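Local structure of glycerol kinase, putative (Plasmodium falciparum, 2W41) at residues E90-W95 and F145-L150; I107-T112 and N139-A144; A166-I171 and S218-I223. The protein probably catalyses the ATP-dependent phosphorylation of glycerol to sn-glycerol 3-phosphate, the entry step of glycerol degradation, and is seen here with bound ADP. All coordinates share one frame; numbering follows the deposited sequence.

Interaction 1 of 3, residues E90-W95 and F145-L150; sequences ETVIIW and FKILWL. With EDO (1,2-ethanediol), chain T.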
ATOM      1  N   GLU B  90      12.086 -13.108  32.326  1.00 36.11           N
ATOM      2  CA  GLU B  90      10.983 -14.047  32.012  1.00 36.65           C
ATOM      3  C   GLU B  90      11.467 -15.464  31.635  1.00 36.74           C
ATOM      4  O   GLU B  90      10.984 -16.445  32.192  1.00 37.47           O
ATOM      5  CB  GLU B  90      10.078 -13.432  30.937  1.00 37.25           C
ATOM      6  CG  GLU B  90       9.309 -12.234  31.477  1.00 39.27           C
ATOM      7  CD  GLU B  90       9.225 -11.086  30.526  1.00 43.66           C
ATOM      8  OE1 GLU B  90       9.240 -11.337  29.311  1.00 48.64           O
ATOM      9  OE2 GLU B  90       9.140  -9.918  30.983  1.00 44.36           O
ATOM     10  N   THR B  91      12.422 -15.564  30.706  1.00 36.30           N
ATOM     11  CA  THR B  91      13.195 -16.797  30.472  1.00 35.94           C
ATOM     12  C   THR B  91      13.472 -17.558  31.760  1.00 36.85           C
ATOM     13  O   THR B  91      13.928 -16.970  32.744  1.00 36.04           O
ATOM     14  CB  THR B  91      14.512 -16.507  29.701  1.00 35.11           C
ATOM     15  OG1 THR B  91      14.173 -16.032  28.393  1.00 33.07           O
ATOM     16  CG2 THR B  91      15.414 -17.751  29.589  1.00 32.59           C
ATOM     17  N   VAL B  92      13.152 -18.862  31.750  1.00 37.87           N
ATOM     18  CA  VAL B  92      13.163 -19.660  32.984  1.00 38.13           C
ATOM     19  C   VAL B  92      13.970 -20.960  32.883  1.00 39.00           C
ATOM     20  O   VAL B  92      13.935 -21.650  31.857  1.00 40.12           O
ATOM     21  CB  VAL B  92      11.702 -19.877  33.574  1.00 38.58           C
ATOM     22  CG1 VAL B  92      10.846 -20.846  32.710  1.00 37.10           C
ATOM     23  CG2 VAL B  92      11.753 -20.330  35.076  1.00 37.15           C
ATOM     24  N   ILE B  93      14.670 -21.306  33.951  1.00 39.32           N
ATOM     25  CA  ILE B  93      15.319 -22.597  34.065  1.00 40.72           C
ATOM     26  C   ILE B  93      14.903 -23.251  35.361  1.00 41.95           C
ATOM     27  O   ILE B  93      14.712 -22.578  36.387  1.00 41.66           O
ATOM     28  CB  ILE B  93      16.856 -22.500  34.049  1.00 40.95           C
ATOM     29  CG1 ILE B  93      17.326 -21.680  32.848  1.00 42.63           C
ATOM     30  CG2 ILE B  93      17.524 -23.882  34.027  1.00 38.70           C
ATOM     31  CD1 ILE B  93      18.465 -20.725  33.183  1.00 43.58           C
ATOM     32  N   ILE B  94      14.739 -24.581  35.300  1.00 43.64           N
ATOM     33  CA  ILE B  94      14.598 -25.392  36.502  1.00 44.32           C
ATOM     34  C   ILE B  94      15.791 -26.301  36.576  1.00 44.35           C
ATOM     35  O   ILE B  94      16.156 -26.917  35.569  1.00 44.03           O
ATOM     36  CB  ILE B  94      13.280 -26.184  36.553  1.00 44.54           C
ATOM     37  CG1 ILE B  94      12.096 -25.229  36.319  1.00 43.42           C
ATOM     38  CG2 ILE B  94      13.178 -26.893  37.944  1.00 45.18           C
ATOM     39  CD1 ILE B  94      10.694 -25.847  36.514  1.00 44.62           C
ATOM     40  N   TRP B  95      16.429 -26.338  37.751  1.00 44.72           N
ATOM     41  CA  TRP B  95      17.595 -27.211  37.938  1.00 45.21           C
ATOM     42  C   TRP B  95      17.639 -27.947  39.276  1.00 47.03           C
ATOM     43  O   TRP B  95      16.780 -27.775  40.140  1.00 47.39           O
ATOM     44  CB  TRP B  95      18.929 -26.477  37.673  1.00 44.41           C
ATOM     45  CG  TRP B  95      19.286 -25.380  38.652  1.00 42.55           C
ATOM     46  CD1 TRP B  95      20.040 -25.497  39.800  1.00 41.14           C
ATOM     47  CD2 TRP B  95      18.917 -23.997  38.549  1.00 41.60           C
ATOM     48  NE1 TRP B  95      20.146 -24.276  40.421  1.00 41.95           N
ATOM     49  CE2 TRP B  95      19.464 -23.336  39.680  1.00 43.06           C
ATOM     50  CE3 TRP B  95      18.158 -23.253  37.620  1.00 40.41           C
ATOM     51  CZ2 TRP B  95      19.287 -21.950  39.899  1.00 43.14           C
ATOM     52  CZ3 TRP B  95      17.978 -21.878  37.836  1.00 41.54           C
ATOM     53  CH2 TRP B  95      18.545 -21.246  38.964  1.00 41.96           C
ATOM     54  N   PHE B 145       3.547 -19.880  33.288  1.00 44.65           N
ATOM     55  CA  PHE B 145       2.955 -20.819  32.352  1.00 44.84           C
ATOM     56  C   PHE B 145       3.984 -21.764  31.738  1.00 45.03           C
ATOM     57  O   PHE B 145       3.616 -22.814  31.235  1.00 45.44           O
ATOM     58  CB  PHE B 145       2.206 -20.091  31.265  1.00 44.65           C
ATOM     59  CG  PHE B 145       0.796 -19.753  31.626  1.00 45.71           C
ATOM     60  CD1 PHE B 145      -0.186 -20.742  31.673  1.00 44.88           C
ATOM     61  CD2 PHE B 145       0.439 -18.426  31.893  1.00 45.36           C
ATOM     62  CE1 PHE B 145      -1.491 -20.426  31.997  1.00 46.70           C
ATOM     63  CE2 PHE B 145      -0.871 -18.079  32.192  1.00 45.66           C
ATOM     64  CZ  PHE B 145      -1.851 -19.085  32.263  1.00 46.35           C
ATOM     65  N   LYS B 146       5.266 -21.404  31.816  1.00 45.11           N
ATOM     66  CA  LYS B 146       6.351 -22.269  31.347  1.00 45.06           C
ATOM     67  C   LYS B 146       6.756 -23.234  32.443  1.00 45.26           C
ATOM     68  O   LYS B 146       7.038 -24.389  32.180  1.00 46.15           O
ATOM     69  CB  LYS B 146       7.594 -21.482  30.907  1.00 44.97           C
ATOM     70  CG  LYS B 146       7.382 -20.060  30.399  1.00 44.93           C
ATOM     71  CD  LYS B 146       7.310 -19.994  28.896  1.00 45.95           C
ATOM     72  CE  LYS B 146       7.532 -18.558  28.389  1.00 44.56           C
ATOM     73  NZ  LYS B 146       8.768 -18.077  28.985  1.00 47.39           N
ATOM     74  N   ILE B 147       6.821 -22.755  33.671  1.00 45.66           N
ATOM     75  CA  ILE B 147       7.077 -23.605  34.812  1.00 46.11           C
ATOM     76  C   ILE B 147       5.978 -24.685  34.863  1.00 47.05           C
ATOM     77  O   ILE B 147       6.271 -25.845  35.114  1.00 46.86           O
ATOM     78  CB  ILE B 147       7.056 -22.784  36.127  1.00 46.13           C
ATOM     79  CG1 ILE B 147       8.185 -21.738  36.156  1.00 45.16           C
ATOM     80  CG2 ILE B 147       7.120 -23.728  37.340  1.00 46.76           C
ATOM     81  CD1 ILE B 147       8.065 -20.677  37.297  1.00 45.02           C
ATOM     82  N   LEU B 148       4.724 -24.277  34.621  1.00 48.01           N
ATOM     83  CA  LEU B 148       3.554 -25.176  34.578  1.00 48.56           C
ATOM     84  C   LEU B 148       3.669 -26.227  33.483  1.00 49.35           C
ATOM     85  O   LEU B 148       3.532 -27.441  33.744  1.00 49.44           O
ATOM     86  CB  LEU B 148       2.236 -24.387  34.399  1.00 48.79           C
ATOM     87  CG  LEU B 148       0.940 -25.212  34.244  1.00 48.36           C
ATOM     88  CD1 LEU B 148       0.546 -25.898  35.559  1.00 50.52           C
ATOM     89  CD2 LEU B 148      -0.189 -24.390  33.742  1.00 47.98           C
ATOM     90  N   TRP B 149       3.893 -25.769  32.250  1.00 49.53           N
ATOM     91  CA  TRP B 149       4.179 -26.706  31.174  1.00 50.04           C
ATOM     92  C   TRP B 149       5.233 -27.745  31.590  1.00 50.97           C
ATOM     93  O   TRP B 149       5.056 -28.938  31.319  1.00 51.65           O
ATOM     94  CB  TRP B 149       4.616 -25.979  29.925  1.00 48.82           C
ATOM     95  CG  TRP B 149       4.653 -26.799  28.669  1.00 48.65           C
ATOM     96  CD1 TRP B 149       3.691 -26.827  27.680  1.00 48.35           C
ATOM     97  CD2 TRP B 149       5.716 -27.670  28.219  1.00 47.56           C
ATOM     98  NE1 TRP B 149       4.095 -27.658  26.643  1.00 48.59           N
ATOM     99  CE2 TRP B 149       5.330 -28.183  26.942  1.00 48.25           C
ATOM    100  CE3 TRP B 149       6.955 -28.057  28.754  1.00 45.90           C
ATOM    101  CZ2 TRP B 149       6.147 -29.070  26.201  1.00 46.53           C
ATOM    102  CZ3 TRP B 149       7.762 -28.937  28.018  1.00 46.96           C
ATOM    103  CH2 TRP B 149       7.344 -29.449  26.768  1.00 46.44           C
ATOM    104  N   LEU B 150       6.314 -27.313  32.246  1.00 52.09           N
ATOM    105  CA  LEU B 150       7.357 -28.263  32.687  1.00 52.57           C
ATOM    106  C   LEU B 150       6.843 -29.283  33.671  1.00 52.41           C
ATOM    107  O   LEU B 150       7.202 -30.423  33.576  1.00 52.61           O
ATOM    108  CB  LEU B 150       8.599 -27.584  33.273  1.00 52.04           C
ATOM    109  CG  LEU B 150       9.786 -27.240  32.369  1.00 53.44           C
ATOM    110  CD1 LEU B 150       9.812 -28.030  31.040  1.00 54.29           C
ATOM    111  CD2 LEU B 150       9.785 -25.756  32.077  1.00 54.75           C
TER
HETATM  112  C1  EDO T1508       7.416  -9.369  26.389  1.00 55.04           C
HETATM  113  O1  EDO T1508       8.076  -9.534  27.632  1.00 53.57           O
HETATM  114  C2  EDO T1508       6.250  -8.442  26.671  1.00 57.35           C
HETATM  115  O2  EDO T1508       5.413  -8.983  27.707  1.00 59.56           O
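V92 and I94 point from the strand to the helix segment 145-150 and meet K146, I147 and L150 in an aliphatic interface. V92 divides its two methyls between neighbours. CG1, lodged between the backbone N and the carbonyl carbon (chi1 71°), lies 3.8 Å from CB of K146. CG2, anti to the backbone N, is 4.0 Å from CG1 of I147, whose side chain it meets at about a right angle. One residue pair further on, the extended arm of I94 brings CD1 between two helix residues, 4.2 Å from CG2 of I147 and 4.2 Å from CB of L150.

The polar atoms gather at the E90 end. NZ of K146, on a chain bent at chi2 and chi4, stays 4.2 Å from O of E90; its hydrogen bonds go to O of Y141 and, weakly, to O of V108. The E90 carboxylate leads away from the helix: OE2 forms a salt bridge with R193, and OE1 accepts a hydrogen bond of 2.7 Å from O1 of an ethanediol molecule.

The strand and helix segments approach to 9.2 Å between axes and cross at 38°, and every touching residue is buried. The strand is flanked by A166-N170, bonded through I93 and W95, and by I107, bonded to V92. Behind the helix, F145 and L148 rest on helix 115-124, while I147 also reaches I168.

Interaction 2 of 3, residues I107-T112 and N139-A144; sequences IVWLDT and NTYFSA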
ATOM      1  N   ILE B 107      13.595 -21.951  28.857  1.00 42.09           N
ATOM      2  CA  ILE B 107      12.503 -21.677  27.921  1.00 40.72           C
ATOM      3  C   ILE B 107      12.411 -20.155  27.796  1.00 39.29           C
ATOM      4  O   ILE B 107      12.023 -19.446  28.721  1.00 39.93           O
ATOM      5  CB  ILE B 107      11.111 -22.357  28.334  1.00 40.87           C
ATOM      6  CG1 ILE B 107      11.208 -23.881  28.420  1.00 41.89           C
ATOM      7  CG2 ILE B 107      10.007 -22.019  27.350  1.00 40.66           C
ATOM      8  CD1 ILE B 107       9.847 -24.615  28.834  1.00 41.23           C
ATOM      9  N   VAL B 108      12.788 -19.662  26.631  1.00 38.02           N
ATOM     10  CA  VAL B 108      12.947 -18.241  26.390  1.00 36.79           C
ATOM     11  C   VAL B 108      11.599 -17.503  26.467  1.00 37.69           C
ATOM     12  O   VAL B 108      10.569 -18.059  26.125  1.00 38.55           O
ATOM     13  CB  VAL B 108      13.699 -18.012  25.047  1.00 35.91           C
ATOM     14  CG1 VAL B 108      14.076 -16.546  24.859  1.00 33.88           C
ATOM     15  CG2 VAL B 108      14.932 -18.857  25.014  1.00 31.53           C
ATOM     16  N   TRP B 109      11.599 -16.264  26.968  1.00 37.95           N
ATOM     17  CA  TRP B 109      10.387 -15.432  27.015  1.00 36.84           C
ATOM     18  C   TRP B 109       9.610 -15.379  25.685  1.00 38.08           C
ATOM     19  O   TRP B 109       8.376 -15.122  25.656  1.00 38.15           O
ATOM     20  CB  TRP B 109      10.790 -14.003  27.388  1.00 35.23           C
ATOM     21  CG  TRP B 109      11.800 -13.311  26.438  1.00 32.97           C
ATOM     22  CD1 TRP B 109      13.178 -13.524  26.364  1.00 30.44           C
ATOM     23  CD2 TRP B 109      11.502 -12.283  25.484  1.00 28.24           C
ATOM     24  NE1 TRP B 109      13.720 -12.707  25.403  1.00 28.66           N
ATOM     25  CE2 TRP B 109      12.723 -11.917  24.870  1.00 27.93           C
ATOM     26  CE3 TRP B 109      10.321 -11.642  25.088  1.00 29.38           C
ATOM     27  CZ2 TRP B 109      12.801 -10.922  23.885  1.00 29.29           C
ATOM     28  CZ3 TRP B 109      10.396 -10.639  24.115  1.00 32.32           C
ATOM     29  CH2 TRP B 109      11.644 -10.302  23.509  1.00 31.36           C
ATOM     30  N   LEU B 110      10.358 -15.520  24.589  1.00 38.38           N
ATOM     31  CA  LEU B 110       9.778 -15.466  23.232  1.00 39.60           C
ATOM     32  C   LEU B 110       8.927 -16.720  22.859  1.00 40.21           C
ATOM     33  O   LEU B 110       8.065 -16.614  21.959  1.00 39.94           O
ATOM     34  CB  LEU B 110      10.875 -15.223  22.180  1.00 39.15           C
ATOM     35  CG  LEU B 110      11.303 -13.772  21.999  1.00 37.72           C
ATOM     36  CD1 LEU B 110      12.362 -13.649  20.985  1.00 36.04           C
ATOM     37  CD2 LEU B 110      10.106 -12.954  21.611  1.00 38.40           C
ATOM     38  N   ASP B 111       9.190 -17.864  23.538  1.00 40.10           N
ATOM     39  CA  ASP B 111       8.440 -19.134  23.454  1.00 40.82           C
ATOM     40  C   ASP B 111       6.919 -18.982  23.646  1.00 42.45           C
ATOM     41  O   ASP B 111       6.458 -18.280  24.557  1.00 43.02           O
ATOM     42  CB  ASP B 111       8.986 -20.112  24.502  1.00 41.18           C
ATOM     43  CG  ASP B 111       8.481 -21.556  24.306  1.00 41.62           C
ATOM     44  OD1 ASP B 111       7.298 -21.843  24.605  1.00 40.14           O
ATOM     45  OD2 ASP B 111       9.273 -22.405  23.854  1.00 41.70           O
ATOM     46  N   THR B 112       6.141 -19.642  22.784  1.00 44.00           N
ATOM     47  CA  THR B 112       4.666 -19.618  22.855  1.00 44.91           C
ATOM     48  C   THR B 112       4.007 -21.012  22.947  1.00 45.27           C
ATOM     49  O   THR B 112       2.814 -21.144  22.676  1.00 46.38           O
ATOM     50  CB  THR B 112       4.052 -18.913  21.628  1.00 44.86           C
ATOM     51  OG1 THR B 112       4.568 -19.510  20.444  1.00 47.04           O
ATOM     52  CG2 THR B 112       4.391 -17.405  21.595  1.00 47.19           C
ATOM     53  N   ASN B 139      -0.271 -14.501  30.478  1.00 40.27           N
ATOM     54  CA  ASN B 139       0.345 -14.360  29.166  1.00 39.21           C
ATOM     55  C   ASN B 139       1.365 -15.454  28.895  1.00 39.41           C
ATOM     56  O   ASN B 139       1.717 -16.255  29.794  1.00 37.98           O
ATOM     57  CB  ASN B 139       0.956 -12.934  28.996  1.00 39.79           C
ATOM     58  CG  ASN B 139       2.103 -12.663  29.956  1.00 37.70           C
ATOM     59  OD1 ASN B 139       3.192 -13.176  29.789  1.00 38.34           O
ATOM     60  ND2 ASN B 139       1.856 -11.848  30.949  1.00 39.65           N
ATOM     61  N   THR B 140       1.832 -15.501  27.643  1.00 39.56           N
ATOM     62  CA  THR B 140       2.812 -16.523  27.237  1.00 39.46           C
ATOM     63  C   THR B 140       4.239 -16.158  27.560  1.00 39.57           C
ATOM     64  O   THR B 140       5.090 -17.047  27.559  1.00 40.68           O
ATOM     65  CB  THR B 140       2.725 -16.870  25.716  1.00 39.95           C
ATOM     66  OG1 THR B 140       2.790 -15.653  24.949  1.00 40.67           O
ATOM     67  CG2 THR B 140       1.427 -17.603  25.407  1.00 38.05           C
ATOM     68  N   TYR B 141       4.505 -14.872  27.840  1.00 39.22           N
ATOM     69  CA  TYR B 141       5.889 -14.385  28.048  1.00 39.28           C
ATOM     70  C   TYR B 141       6.489 -14.663  29.426  1.00 38.36           C
ATOM     71  O   TYR B 141       7.583 -15.171  29.539  1.00 37.35           O
ATOM     72  CB  TYR B 141       6.003 -12.900  27.690  1.00 39.87           C
ATOM     73  CG  TYR B 141       5.632 -12.599  26.257  1.00 41.19           C
ATOM     74  CD1 TYR B 141       6.531 -12.810  25.212  1.00 41.61           C
ATOM     75  CD2 TYR B 141       4.380 -12.100  25.948  1.00 44.07           C
ATOM     76  CE1 TYR B 141       6.185 -12.517  23.899  1.00 42.80           C
ATOM     77  CE2 TYR B 141       4.024 -11.803  24.637  1.00 44.70           C
ATOM     78  CZ  TYR B 141       4.927 -12.016  23.623  1.00 44.47           C
ATOM     79  OH  TYR B 141       4.535 -11.713  22.333  1.00 45.94           O
ATOM     80  N   PHE B 142       5.749 -14.316  30.464  1.00 39.02           N
ATOM     81  CA  PHE B 142       6.168 -14.502  31.856  1.00 39.84           C
ATOM     82  C   PHE B 142       6.424 -15.975  32.214  1.00 40.41           C
ATOM     83  O   PHE B 142       5.985 -16.871  31.498  1.00 40.86           O
ATOM     84  CB  PHE B 142       5.116 -13.877  32.774  1.00 39.88           C
ATOM     85  CG  PHE B 142       5.172 -12.355  32.836  1.00 38.72           C
ATOM     86  CD1 PHE B 142       5.496 -11.598  31.725  1.00 37.67           C
ATOM     87  CD2 PHE B 142       4.870 -11.690  33.999  1.00 39.09           C
ATOM     88  CE1 PHE B 142       5.537 -10.209  31.793  1.00 37.33           C
ATOM     89  CE2 PHE B 142       4.889 -10.298  34.060  1.00 37.35           C
ATOM     90  CZ  PHE B 142       5.223  -9.567  32.961  1.00 35.28           C
ATOM     91  N   SER B 143       7.137 -16.212  33.306  1.00 40.60           N
ATOM     92  CA  SER B 143       7.676 -17.523  33.608  1.00 41.93           C
ATOM     93  C   SER B 143       6.658 -18.626  33.997  1.00 43.03           C
ATOM     94  O   SER B 143       6.909 -19.787  33.731  1.00 43.02           O
ATOM     95  CB  SER B 143       8.708 -17.404  34.716  1.00 41.65           C
ATOM     96  OG  SER B 143       9.604 -16.364  34.445  1.00 42.91           O
ATOM     97  N   ALA B 144       5.526 -18.266  34.614  1.00 43.65           N
ATOM     98  CA  ALA B 144       4.686 -19.253  35.344  1.00 44.12           C
ATOM     99  C   ALA B 144       4.056 -20.303  34.435  1.00 44.24           C
ATOM    100  O   ALA B 144       4.034 -21.476  34.766  1.00 44.48           O
ATOM    101  CB  ALA B 144       3.622 -18.563  36.185  1.00 43.25           C
TER
HETATM  102  O   HOH W   1       5.862 -15.703  24.265  1.00 36.73           O
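O of W109 sits against the ring of Y141, 3.0 Å from CD1 and oblique to the ring plane, and takes a CA-H...O contact from CA of the same tyrosine at 152°. Alongside, CE3 of the W109 indole lies 4.0 Å from CD1 of Y141, which comes in at the indole edge near its plane. The second meeting point runs through a water. It donates to O of W109 (2.9 Å) and to O of D111 (2.7 Å), accepts from OG1 of T140 (3.1 Å), and hovers over one face of the Y141 ring, offset toward its rim.

The next shell fixes these groups. W109 and L110 form the middle of a type I turn, V108 to D111, and CG of L110 lies 3.5 Å above the centre of the indole. With CG between the backbone N and the carbonyl carbon (chi1 59°), W109 directs its indole to T17, whose OG1 receives NE1; its side chain stands about 9 Å from ADP. D111 is salt-bridged to R113, and T112 OG1 bonds to O of G47. Across the contact an Asx motif shapes the chain: OD1 of N139 accepts a nearly straight bond of 2.9 Å from N of F142, in the carbonyl plane.

Both hydrogens of the water are thus spent on carbonyls that the 139-144 loop does not bond directly, and the water joins them to OG1 of T140. W109 and Y141, together with E90, border a bound ethanediol, consistent with a polyol pocket like the glycerol site of related kinases.

Interaction 3 of 3, residues A166-I171 and S218-I223; sequences AVIGNI and SVLPEI. With EDO (1,2-ethanediol), chain X.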
ATOM      1  N   ALA B 166      14.689 -29.008  43.868  1.00 53.82           N
ATOM      2  CA  ALA B 166      14.881 -28.245  42.647  1.00 52.28           C
ATOM      3  C   ALA B 166      14.848 -26.747  42.935  1.00 50.96           C
ATOM      4  O   ALA B 166      14.371 -26.320  44.003  1.00 50.58           O
ATOM      5  CB  ALA B 166      13.855 -28.636  41.559  1.00 52.25           C
ATOM      6  N   VAL B 167      15.428 -25.978  41.990  1.00 49.63           N
ATOM      7  CA  VAL B 167      15.367 -24.511  41.933  1.00 47.43           C
ATOM      8  C   VAL B 167      14.683 -24.049  40.654  1.00 46.93           C
ATOM      9  O   VAL B 167      15.026 -24.489  39.546  1.00 47.04           O
ATOM     10  CB  VAL B 167      16.762 -23.868  41.970  1.00 47.19           C
ATOM     11  CG1 VAL B 167      16.640 -22.317  42.027  1.00 45.99           C
ATOM     12  CG2 VAL B 167      17.586 -24.416  43.133  1.00 44.90           C
ATOM     13  N   ILE B 168      13.713 -23.167  40.824  1.00 46.34           N
ATOM     14  CA  ILE B 168      13.160 -22.398  39.719  1.00 46.43           C
ATOM     15  C   ILE B 168      13.796 -20.958  39.657  1.00 46.12           C
ATOM     16  O   ILE B 168      13.627 -20.106  40.560  1.00 45.69           O
ATOM     17  CB  ILE B 168      11.609 -22.317  39.833  1.00 46.89           C
ATOM     18  CG1 ILE B 168      11.007 -23.697  40.183  1.00 46.98           C
ATOM     19  CG2 ILE B 168      10.982 -21.635  38.554  1.00 46.66           C
ATOM     20  CD1 ILE B 168       9.448 -23.687  40.405  1.00 46.56           C
ATOM     21  N   GLY B 169      14.513 -20.692  38.570  1.00 45.54           N
ATOM     22  CA  GLY B 169      15.190 -19.430  38.414  1.00 44.09           C
ATOM     23  C   GLY B 169      15.078 -18.774  37.059  1.00 44.05           C
ATOM     24  O   GLY B 169      15.137 -19.418  36.004  1.00 43.63           O
ATOM     25  N   ASN B 170      14.943 -17.449  37.100  1.00 43.63           N
ATOM     26  CA  ASN B 170      15.239 -16.623  35.948  1.00 42.29           C
ATOM     27  C   ASN B 170      16.774 -16.610  35.734  1.00 41.12           C
ATOM     28  O   ASN B 170      17.517 -17.163  36.562  1.00 40.65           O
ATOM     29  CB  ASN B 170      14.634 -15.243  36.138  1.00 42.03           C
ATOM     30  CG  ASN B 170      13.100 -15.244  36.029  1.00 43.24           C
ATOM     31  OD1 ASN B 170      12.434 -14.489  36.721  1.00 44.62           O
ATOM     32  ND2 ASN B 170      12.545 -16.054  35.119  1.00 42.64           N
ATOM     33  N   ILE B 171      17.234 -16.029  34.622  1.00 39.83           N
ATOM     34  CA  ILE B 171      18.659 -16.044  34.228  1.00 38.96           C
ATOM     35  C   ILE B 171      19.639 -15.422  35.235  1.00 39.96           C
ATOM     36  O   ILE B 171      20.786 -15.889  35.340  1.00 40.04           O
ATOM     37  CB  ILE B 171      18.885 -15.383  32.855  1.00 38.87           C
ATOM     38  CG1 ILE B 171      18.369 -16.272  31.704  1.00 37.50           C
ATOM     39  CG2 ILE B 171      20.351 -14.970  32.674  1.00 38.41           C
ATOM     40  CD1 ILE B 171      19.190 -17.523  31.374  1.00 30.56           C
ATOM     41  N   SER B 218       9.366 -23.390  48.604  1.00 53.13           N
ATOM     42  CA  SER B 218      10.742 -23.172  49.065  1.00 52.76           C
ATOM     43  C   SER B 218      11.748 -23.347  47.936  1.00 52.24           C
ATOM     44  O   SER B 218      12.931 -23.062  48.113  1.00 52.15           O
ATOM     45  CB  SER B 218      11.083 -24.083  50.245  1.00 52.91           C
ATOM     46  OG  SER B 218      11.399 -25.391  49.782  1.00 54.28           O
ATOM     47  N   VAL B 219      11.281 -23.828  46.780  1.00 51.55           N
ATOM     48  CA  VAL B 219      12.126 -23.875  45.565  1.00 51.18           C
ATOM     49  C   VAL B 219      12.368 -22.497  44.869  1.00 50.34           C
ATOM     50  O   VAL B 219      13.132 -22.401  43.880  1.00 50.55           O
ATOM     51  CB  VAL B 219      11.618 -24.906  44.540  1.00 50.92           C
ATOM     52  CG1 VAL B 219      11.184 -26.164  45.256  1.00 50.89           C
ATOM     53  CG2 VAL B 219      10.474 -24.321  43.672  1.00 51.16           C
ATOM     54  N   LEU B 220      11.723 -21.456  45.395  1.00 48.76           N
ATOM     55  CA  LEU B 220      11.824 -20.117  44.841  1.00 47.28           C
ATOM     56  C   LEU B 220      12.898 -19.350  45.575  1.00 46.56           C
ATOM     57  O   LEU B 220      12.968 -19.425  46.788  1.00 46.25           O
ATOM     58  CB  LEU B 220      10.470 -19.400  44.968  1.00 47.28           C
ATOM     59  CG  LEU B 220       9.295 -19.950  44.132  1.00 46.94           C
ATOM     60  CD1 LEU B 220       7.924 -19.336  44.555  1.00 45.55           C
ATOM     61  CD2 LEU B 220       9.568 -19.810  42.646  1.00 42.11           C
ATOM     62  N   PRO B 221      13.745 -18.589  44.844  1.00 46.58           N
ATOM     63  CA  PRO B 221      14.857 -17.861  45.510  1.00 45.68           C
ATOM     64  C   PRO B 221      14.357 -16.669  46.283  1.00 45.12           C
ATOM     65  O   PRO B 221      13.307 -16.132  45.974  1.00 45.99           O
ATOM     66  CB  PRO B 221      15.705 -17.397  44.346  1.00 44.89           C
ATOM     67  CG  PRO B 221      14.671 -17.135  43.267  1.00 45.15           C
ATOM     68  CD  PRO B 221      13.739 -18.323  43.391  1.00 46.47           C
ATOM     69  N   GLU B 222      15.090 -16.283  47.303  1.00 45.20           N
ATOM     70  CA  GLU B 222      14.813 -15.054  48.015  1.00 45.29           C
ATOM     71  C   GLU B 222      14.864 -13.834  47.097  1.00 44.58           C
ATOM     72  O   GLU B 222      15.810 -13.660  46.354  1.00 44.39           O
ATOM     73  CB  GLU B 222      15.833 -14.886  49.141  1.00 45.65           C
ATOM     74  CG  GLU B 222      15.541 -13.751  50.098  1.00 47.08           C
ATOM     75  CD  GLU B 222      16.649 -13.584  51.114  1.00 51.50           C
ATOM     76  OE1 GLU B 222      17.345 -14.584  51.416  1.00 50.03           O
ATOM     77  OE2 GLU B 222      16.809 -12.443  51.615  1.00 55.12           O
ATOM     78  N   ILE B 223      13.818 -13.014  47.155  1.00 44.44           N
ATOM     79  CA  ILE B 223      13.741 -11.725  46.485  1.00 43.77           C
ATOM     80  C   ILE B 223      14.542 -10.639  47.214  1.00 44.32           C
ATOM     81  O   ILE B 223      14.200 -10.195  48.332  1.00 45.30           O
ATOM     82  CB  ILE B 223      12.293 -11.243  46.341  1.00 43.24           C
ATOM     83  CG1 ILE B 223      11.488 -12.277  45.570  1.00 41.42           C
ATOM     84  CG2 ILE B 223      12.262  -9.875  45.666  1.00 42.83           C
ATOM     85  CD1 ILE B 223       9.992 -12.215  45.820  1.00 40.01           C
TER
HETATM   86  C1  EDO X1512       9.492 -13.147  49.038  1.00 42.59           C
HETATM   87  O1  EDO X1512       8.236 -13.755  49.348  1.00 41.67           O
HETATM   88  C2  EDO X1512      10.612 -14.119  49.380  1.00 43.06           C
HETATM   89  O2  EDO X1512      11.826 -13.420  49.138  1.00 43.81           O
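The puckered ring of P221 turns its CD corner to O of I168, at 3.3 Å. The flat group of the contact is the carbonyl of V219, which receives N of I168 at 3.2 Å; the bond is fairly straight at N (162°), but the donor is tilted 29° from the carbonyl plane. This is the sole hydrogen bond between the two segments.

Around it the side chains close up. With CG1 of V219 beside the backbone N (chi1 -41°), CG2 falls between N and the carbonyl carbon, and that methyl lies 3.5 Å from CD1 of I168, with CG1 of I168 almost as near. The packing is tight at CB of V219 as well, 3.1 Å from O of A166. L220 points away at its root, yet its CD2 comes back to 4.3 Å from CB of I168. Further on, N of I223 binds O2 of an ethanediol at 2.8 Å, a molecule also held by N of W204.

One edge of strand 166-170 pairs with the antiparallel strand 92-96, V167 with W95 and G169 with I93; on the other, the N-H of I168 makes a single bond to the segment at V219. Beyond P221, the chain becomes strand 222-224, which runs parallel to 185-187, with I223 packed on helix 188-191.

All three contacts belong to the N-terminal FGGY domain. Along the chain, interaction 2 falls between the two segments of interaction 1, and interaction 3 follows both. The centres of interactions 1 and 2 are about 8 Å apart, those of 1 and 3 about 11 Å, and those of 2 and 3 about 17 Å. Strands 92-96 and 166-170, neighbours in one small sheet, join interaction 1 to interaction 3, whereas helix 144-152 grows directly out of the loop of interaction 2. S143 OG ties the set together, bonding O of E90 and ND2 of N170. Of the three, interaction 2 comes towards the nucleotide, through W109; interactions 1 and 3 lie away from the ADP site.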